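Local coordinates for protein pectinesterase inhibitor (Actinidia chinensis, PDB 1XG2) that inhibits pectin methylesterase, the enzyme that removes methyl esters from cell-wall pectin, and may take part in regulating fruit ripening, at residues Ser48-Leu59 with Pro126-Leu136. Sequence-based numbering, arbitrary orientation. Where two conformers were deposited one is given.
Sequences SAKQTSKIIASL and PTQLHQADLKL
Ile56 and Leu129 meet through CG1 of the isoleucine and CD1 of the leucine, 3.7 Å apart, in the inward-facing part of an apolar seam between the nearly antiparallel helical segments 48-59 and 127-136 (161°, axes 9.9 Å apart at closest approach). With its CG anti to the backbone N (chi1 -178°), Leu129 also brings CD1 to within 4.1 Å of Thr52 CG2, the two side chains crossing at about a right angle. Toward the end of the seam, Leu59 CD1 touches both Leu129 CB and the ring of Pro126, at the N-cap position of helix 127-149, with 4.1 Å to Pro126 CG. Ala49 CB meets Leu136 CD1 at the other end. On the outer side, the extended Gln128 reaches over Ile55, its amide carbon CD 3.7 Å from Ile55 CG2 while OE1 lies near CG1 and CD1. An alanine in place of Ile55 would probably deprive the Gln128 amide of its apolar support and let it swing toward solvent.

The polar links between these segments run through water. One molecule bonds to Ser48 OG and Thr52 OG1, the latter at 2.6 Å, and donates to Ala132 O (2.8 Å), tying both hydroxyls to the opposite backbone. Beside this bridge Ala132 CB packs against Thr52 CG2 at 3.6 Å. A second water joins Ser48 OG to Lys135 NZ, from which it accepts a bond.

The pairing joins helices 34-60 and 127-149 of the inhibitor's four-helix bundle. Tyr79 of helix 66-95 packs against Thr52, Ile56 and Leu136 from within, while Cys115 of helix 98-118, disulfide-bonded to Cys75, touches Leu129.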
ATOM      1  N   SER B  48       9.713  -8.306  19.344  1.00 13.59           N
ATOM      2  CA  SER B  48       8.335  -8.782  19.417  1.00 13.37           C
ATOM      3  C   SER B  48       7.930  -9.441  18.100  1.00 13.05           C
ATOM      4  O   SER B  48       7.377 -10.544  18.097  1.00 13.20           O
ATOM      5  CB  SER B  48       7.381  -7.630  19.740  1.00 12.90           C
ATOM      6  OG  SER B  48       6.051  -8.099  19.864  1.00 12.56           O
ATOM      7  N   ALA B  49       8.218  -8.774  16.983  1.00 13.17           N
ATOM      8  CA  ALA B  49       7.913  -9.333  15.668  1.00 13.14           C
ATOM      9  C   ALA B  49       8.600 -10.682  15.491  1.00 13.74           C
ATOM     10  O   ALA B  49       8.022 -11.597  14.929  1.00 14.03           O
ATOM     11  CB  ALA B  49       8.336  -8.362  14.545  1.00 12.83           C
ATOM     12  N   LYS B  50       9.831 -10.803  15.980  1.00 14.86           N
ATOM     13  CA  LYS B  50      10.601 -12.036  15.811  1.00 15.68           C
ATOM     14  C   LYS B  50       9.980 -13.168  16.622  1.00 15.90           C
ATOM     15  O   LYS B  50       9.837 -14.290  16.126  1.00 16.36           O
ATOM     16  CB  LYS B  50      12.062 -11.830  16.194  1.00 15.86           C
ATOM     17  CG  LYS B  50      12.858 -11.070  15.146  1.00 18.44           C
ATOM     18  CD  LYS B  50      14.302 -10.920  15.556  1.00 21.22           C
ATOM     19  CE  LYS B  50      15.173 -10.435  14.403  1.00 22.83           C
ATOM     20  NZ  LYS B  50      16.461  -9.892  14.923  1.00 23.78           N
ATOM     21  N   GLN B  51       9.567 -12.869  17.848  1.00 16.21           N
ATOM     22  CA  GLN B  51       8.897 -13.859  18.678  1.00 17.02           C
ATOM     23  C   GLN B  51       7.582 -14.319  18.039  1.00 16.50           C
ATOM     24  O   GLN B  51       7.245 -15.510  18.059  1.00 15.55           O
ATOM     25  CB  GLN B  51       8.638 -13.320  20.090  1.00 17.92           C
ATOM     26  CG  GLN B  51       7.765 -14.259  20.936  1.00 22.26           C
ATOM     27  CD  GLN B  51       7.599 -13.799  22.385  1.00 27.84           C
ATOM     28  OE1 GLN B  51       8.532 -13.916  23.198  1.00 31.54           O
ATOM     29  NE2 GLN B  51       6.402 -13.295  22.715  1.00 29.66           N
ATOM     30  N   THR B  52       6.836 -13.373  17.474  1.00 15.59           N
ATOM     31  CA  THR B  52       5.541 -13.677  16.893  1.00 15.30           C
ATOM     32  C   THR B  52       5.683 -14.510  15.624  1.00 15.57           C
ATOM     33  O   THR B  52       4.856 -15.377  15.363  1.00 14.82           O
ATOM     34  CB  THR B  52       4.743 -12.384  16.657  1.00 15.42           C
ATOM     35  OG1 THR B  52       4.469 -11.768  17.925  1.00 13.96           O
ATOM     36  CG2 THR B  52       3.370 -12.675  16.086  1.00 15.15           C
ATOM     37  N   SER B  53       6.749 -14.277  14.866  1.00 16.24           N
ATOM     38  CA  SER B  53       7.069 -15.113  13.715  1.00 17.46           C
ATOM     39  C   SER B  53       7.132 -16.589  14.141  1.00 17.42           C
ATOM     40  O   SER B  53       6.645 -17.478  13.437  1.00 16.78           O
ATOM     41  CB  SER B  53       8.403 -14.670  13.101  1.00 17.67           C
ATOM     42  OG  SER B  53       8.820 -15.574  12.094  0.50 20.52           O
ATOM     43  N   LYS B  54       7.719 -16.838  15.306  1.00 17.07           N
ATOM     44  CA  LYS B  54       7.825 -18.212  15.827  1.00 17.31           C
ATOM     45  C   LYS B  54       6.486 -18.748  16.300  1.00 16.37           C
ATOM     46  O   LYS B  54       6.192 -19.925  16.122  1.00 16.26           O
ATOM     47  CB  LYS B  54       8.846 -18.279  16.959  1.00 17.66           C
ATOM     48  CG  LYS B  54      10.227 -17.854  16.538  1.00 19.54           C
ATOM     49  CD  LYS B  54      11.190 -17.889  17.700  1.00 23.91           C
ATOM     50  CE  LYS B  54      12.605 -17.733  17.198  1.00 27.39           C
ATOM     51  NZ  LYS B  54      13.440 -17.007  18.194  1.00 31.39           N
ATOM     52  N   ILE B  55       5.668 -17.877  16.893  1.00 15.77           N
ATOM     53  CA  ILE B  55       4.314 -18.229  17.298  1.00 15.79           C
ATOM     54  C   ILE B  55       3.489 -18.657  16.088  1.00 15.16           C
ATOM     55  O   ILE B  55       2.771 -19.658  16.137  1.00 14.07           O
ATOM     56  CB  ILE B  55       3.631 -17.062  18.031  1.00 15.34           C
ATOM     57  CG1 ILE B  55       4.258 -16.906  19.418  1.00 17.01           C
ATOM     58  CG2 ILE B  55       2.106 -17.294  18.111  1.00 17.00           C
ATOM     59  CD1 ILE B  55       3.860 -15.622  20.143  1.00 18.23           C
ATOM     60  N   ILE B  56       3.599 -17.911  14.996  1.00 15.05           N
ATOM     61  CA  ILE B  56       2.861 -18.247  13.778  1.00 15.33           C
ATOM     62  C   ILE B  56       3.341 -19.578  13.209  1.00 15.85           C
ATOM     63  O   ILE B  56       2.531 -20.405  12.818  1.00 16.85           O
ATOM     64  CB  ILE B  56       2.981 -17.115  12.722  1.00 14.93           C
ATOM     65  CG1 ILE B  56       2.298 -15.845  13.240  1.00 15.44           C
ATOM     66  CG2 ILE B  56       2.335 -17.530  11.433  1.00 14.74           C
ATOM     67  CD1 ILE B  56       2.816 -14.554  12.576  1.00 15.75           C
ATOM     68  N   ALA B  57       4.649 -19.783  13.169  1.00 16.63           N
ATOM     69  CA  ALA B  57       5.197 -21.046  12.676  1.00 17.43           C
ATOM     70  C   ALA B  57       4.624 -22.213  13.505  1.00 17.86           C
ATOM     71  O   ALA B  57       4.224 -23.248  12.958  1.00 17.83           O
ATOM     72  CB  ALA B  57       6.693 -21.015  12.738  1.00 17.32           C
ATOM     73  N   SER B  58       4.521 -22.008  14.814  1.00 18.30           N
ATOM     74  CA  SER B  58       4.018 -23.044  15.722  1.00 18.85           C
ATOM     75  C   SER B  58       2.531 -23.330  15.482  1.00 19.22           C
ATOM     76  O   SER B  58       2.123 -24.492  15.445  1.00 19.18           O
ATOM     77  CB  SER B  58       4.315 -22.652  17.186  1.00 19.08           C
ATOM     78  OG  SER B  58       3.965 -23.674  18.104  1.00 20.53           O
ATOM     79  N   LEU B  59       1.728 -22.284  15.269  1.00 19.24           N
ATOM     80  CA  LEU B  59       0.304 -22.436  14.955  1.00 19.72           C
ATOM     81  C   LEU B  59       0.058 -23.168  13.630  1.00 20.78           C
ATOM     82  O   LEU B  59      -0.856 -23.989  13.534  1.00 20.64           O
ATOM     83  CB  LEU B  59      -0.385 -21.064  14.924  1.00 19.36           C
ATOM     84  CG  LEU B  59      -0.478 -20.362  16.281  1.00 19.45           C
ATOM     85  CD1 LEU B  59      -0.870 -18.897  16.142  1.00 20.63           C
ATOM     86  CD2 LEU B  59      -1.470 -21.083  17.182  1.00 19.20           C
ATOM     87  N   PRO B 126      -6.628 -17.151  16.478  1.00 18.97           N
ATOM     88  CA  PRO B 126      -6.289 -17.509  17.856  1.00 19.14           C
ATOM     89  C   PRO B 126      -6.025 -16.255  18.682  1.00 19.36           C
ATOM     90  O   PRO B 126      -5.378 -15.323  18.199  1.00 18.39           O
ATOM     91  CB  PRO B 126      -5.021 -18.343  17.709  1.00 19.13           C
ATOM     92  CG  PRO B 126      -4.980 -18.746  16.300  1.00 19.93           C
ATOM     93  CD  PRO B 126      -5.643 -17.672  15.522  1.00 19.32           C
ATOM     94  N   THR B 127      -6.563 -16.228  19.896  1.00 19.27           N
ATOM     95  CA  THR B 127      -6.351 -15.124  20.822  1.00 19.32           C
ATOM     96  C   THR B 127      -4.884 -14.749  20.964  1.00 18.46           C
ATOM     97  O   THR B 127      -4.561 -13.567  20.978  1.00 18.48           O
ATOM     98  CB  THR B 127      -6.930 -15.472  22.199  1.00 19.51           C
ATOM     99  OG1 THR B 127      -8.347 -15.639  22.071  1.00 21.53           O
ATOM    100  CG2 THR B 127      -6.788 -14.292  23.152  1.00 20.93           C
ATOM    101  N   GLN B 128      -4.010 -15.750  21.060  1.00 17.75           N
ATOM    102  CA  GLN B 128      -2.561 -15.538  21.177  1.00 17.78           C
ATOM    103  C   GLN B 128      -2.018 -14.645  20.052  1.00 16.80           C
ATOM    104  O   GLN B 128      -1.174 -13.774  20.273  1.00 16.69           O
ATOM    105  CB  GLN B 128      -1.823 -16.882  21.127  1.00 18.28           C
ATOM    106  CG  GLN B 128      -0.338 -16.771  21.429  1.00 20.08           C
ATOM    107  CD  GLN B 128       0.440 -18.083  21.376  1.00 22.04           C
ATOM    108  OE1 GLN B 128       1.511 -18.163  21.976  1.00 25.47           O
ATOM    109  NE2 GLN B 128      -0.056 -19.082  20.646  1.00 22.27           N
ATOM    110  N   LEU B 129      -2.478 -14.903  18.837  1.00 16.40           N
ATOM    111  CA  LEU B 129      -2.014 -14.150  17.676  1.00 15.37           C
ATOM    112  C   LEU B 129      -2.669 -12.770  17.639  1.00 15.18           C
ATOM    113  O   LEU B 129      -2.019 -11.785  17.300  1.00 15.17           O
ATOM    114  CB  LEU B 129      -2.302 -14.936  16.403  1.00 15.14           C
ATOM    115  CG  LEU B 129      -1.836 -14.326  15.083  1.00 15.77           C
ATOM    116  CD1 LEU B 129      -0.361 -14.014  15.128  1.00 16.03           C
ATOM    117  CD2 LEU B 129      -2.162 -15.297  13.952  1.00 16.37           C
ATOM    118  N   HIS B 130      -3.958 -12.693  17.957  1.00 14.97           N
ATOM    119  CA  HIS B 130      -4.628 -11.400  18.039  1.00 15.40           C
ATOM    120  C   HIS B 130      -3.855 -10.482  19.002  1.00 15.60           C
ATOM    121  O   HIS B 130      -3.559  -9.342  18.669  1.00 14.25           O
ATOM    122  CB  HIS B 130      -6.103 -11.558  18.437  1.00 16.04           C
ATOM    123  CG  HIS B 130      -6.802 -10.262  18.694  1.00 18.07           C
ATOM    124  ND1 HIS B 130      -6.794  -9.223  17.791  1.00 21.15           N
ATOM    125  CD2 HIS B 130      -7.522  -9.831  19.758  1.00 21.54           C
ATOM    126  CE1 HIS B 130      -7.484  -8.209  18.284  1.00 22.09           C
ATOM    127  NE2 HIS B 130      -7.936  -8.551  19.476  1.00 20.44           N
ATOM    128  N   GLN B 131      -3.457 -11.002  20.162  1.00 15.87           N
ATOM    129  CA  GLN B 131      -2.743 -10.181  21.141  1.00 16.49           C
ATOM    130  C   GLN B 131      -1.363  -9.775  20.645  1.00 15.34           C
ATOM    131  O   GLN B 131      -0.927  -8.637  20.870  1.00 15.06           O
ATOM    132  CB  GLN B 131      -2.649 -10.882  22.500  1.00 17.05           C
ATOM    133  CG  GLN B 131      -3.993 -10.964  23.240  0.50 18.89           C
ATOM    134  CD  GLN B 131      -4.561  -9.601  23.603  0.50 20.88           C
ATOM    135  OE1 GLN B 131      -3.915  -8.821  24.307  0.50 23.53           O
ATOM    136  NE2 GLN B 131      -5.756  -9.305  23.112  0.50 21.81           N
ATOM    137  N   ALA B 132      -0.688 -10.691  19.957  1.00 14.31           N
ATOM    138  CA  ALA B 132       0.652 -10.441  19.432  1.00 13.67           C
ATOM    139  C   ALA B 132       0.630  -9.368  18.332  1.00 13.29           C
ATOM    140  O   ALA B 132       1.536  -8.550  18.277  1.00 12.71           O
ATOM    141  CB  ALA B 132       1.284 -11.757  18.922  1.00 13.73           C
ATOM    142  N   ASP B 133      -0.404  -9.370  17.477  1.00 13.54           N
ATOM    143  CA  ASP B 133      -0.607  -8.326  16.464  1.00 13.51           C
ATOM    144  C   ASP B 133      -0.794  -6.955  17.120  1.00 14.21           C
ATOM    145  O   ASP B 133      -0.166  -5.971  16.725  1.00 13.86           O
ATOM    146  CB  ASP B 133      -1.854  -8.604  15.601  1.00 13.70           C
ATOM    147  CG  ASP B 133      -1.703  -9.821  14.672  1.00 13.84           C
ATOM    148  OD1 ASP B 133      -0.564 -10.239  14.370  1.00 14.23           O
ATOM    149  OD2 ASP B 133      -2.698 -10.406  14.183  1.00 14.12           O
ATOM    150  N   LEU B 134      -1.665  -6.892  18.126  1.00 14.53           N
ATOM    151  CA  LEU B 134      -1.956  -5.621  18.789  1.00 14.94           C
ATOM    152  C   LEU B 134      -0.722  -5.104  19.492  1.00 14.13           C
ATOM    153  O   LEU B 134      -0.504  -3.880  19.570  1.00 13.32           O
ATOM    154  CB  LEU B 134      -3.102  -5.737  19.800  1.00 15.36           C
ATOM    155  CG  LEU B 134      -4.502  -5.998  19.258  1.00 18.79           C
ATOM    156  CD1 LEU B 134      -5.499  -5.956  20.414  1.00 20.49           C
ATOM    157  CD2 LEU B 134      -4.881  -5.003  18.174  1.00 22.38           C
ATOM    158  N   LYS B 135       0.097  -6.026  19.987  1.00 13.51           N
ATOM    159  CA  LYS B 135       1.334  -5.646  20.645  1.00 13.93           C
ATOM    160  C   LYS B 135       2.342  -5.047  19.653  1.00 13.04           C
ATOM    161  O   LYS B 135       2.968  -4.044  19.941  1.00 11.75           O
ATOM    162  CB  LYS B 135       1.954  -6.836  21.369  1.00 14.67           C
ATOM    163  CG  LYS B 135       3.094  -6.450  22.276  1.00 17.84           C
ATOM    164  CD  LYS B 135       3.822  -7.665  22.794  1.00 22.90           C
ATOM    165  CE  LYS B 135       4.139  -7.581  24.293  1.00 25.74           C
ATOM    166  NZ  LYS B 135       5.471  -8.238  24.562  1.00 27.29           N
ATOM    167  N   LEU B 136       2.499  -5.662  18.489  1.00 12.29           N
ATOM    168  CA  LEU B 136       3.423  -5.111  17.512  1.00 11.81           C
ATOM    169  C   LEU B 136       2.946  -3.734  17.096  1.00 11.69           C
ATOM    170  O   LEU B 136       3.749  -2.837  16.906  1.00 11.30           O
ATOM    171  CB  LEU B 136       3.528  -5.995  16.280  1.00 11.80           C
ATOM    172  CG  LEU B 136       4.535  -5.483  15.248  1.00 10.60           C
ATOM    173  CD1 LEU B 136       5.896  -5.309  15.883  1.00  9.15           C
ATOM    174  CD2 LEU B 136       4.598  -6.439  14.048  1.00 11.16           C
TER
HETATM  175  O   HOH W   1       4.234  -9.173  17.936  1.00 12.14           O
HETATM  176  O   HOH W   2       6.077  -9.871  21.911  1.00 24.34           O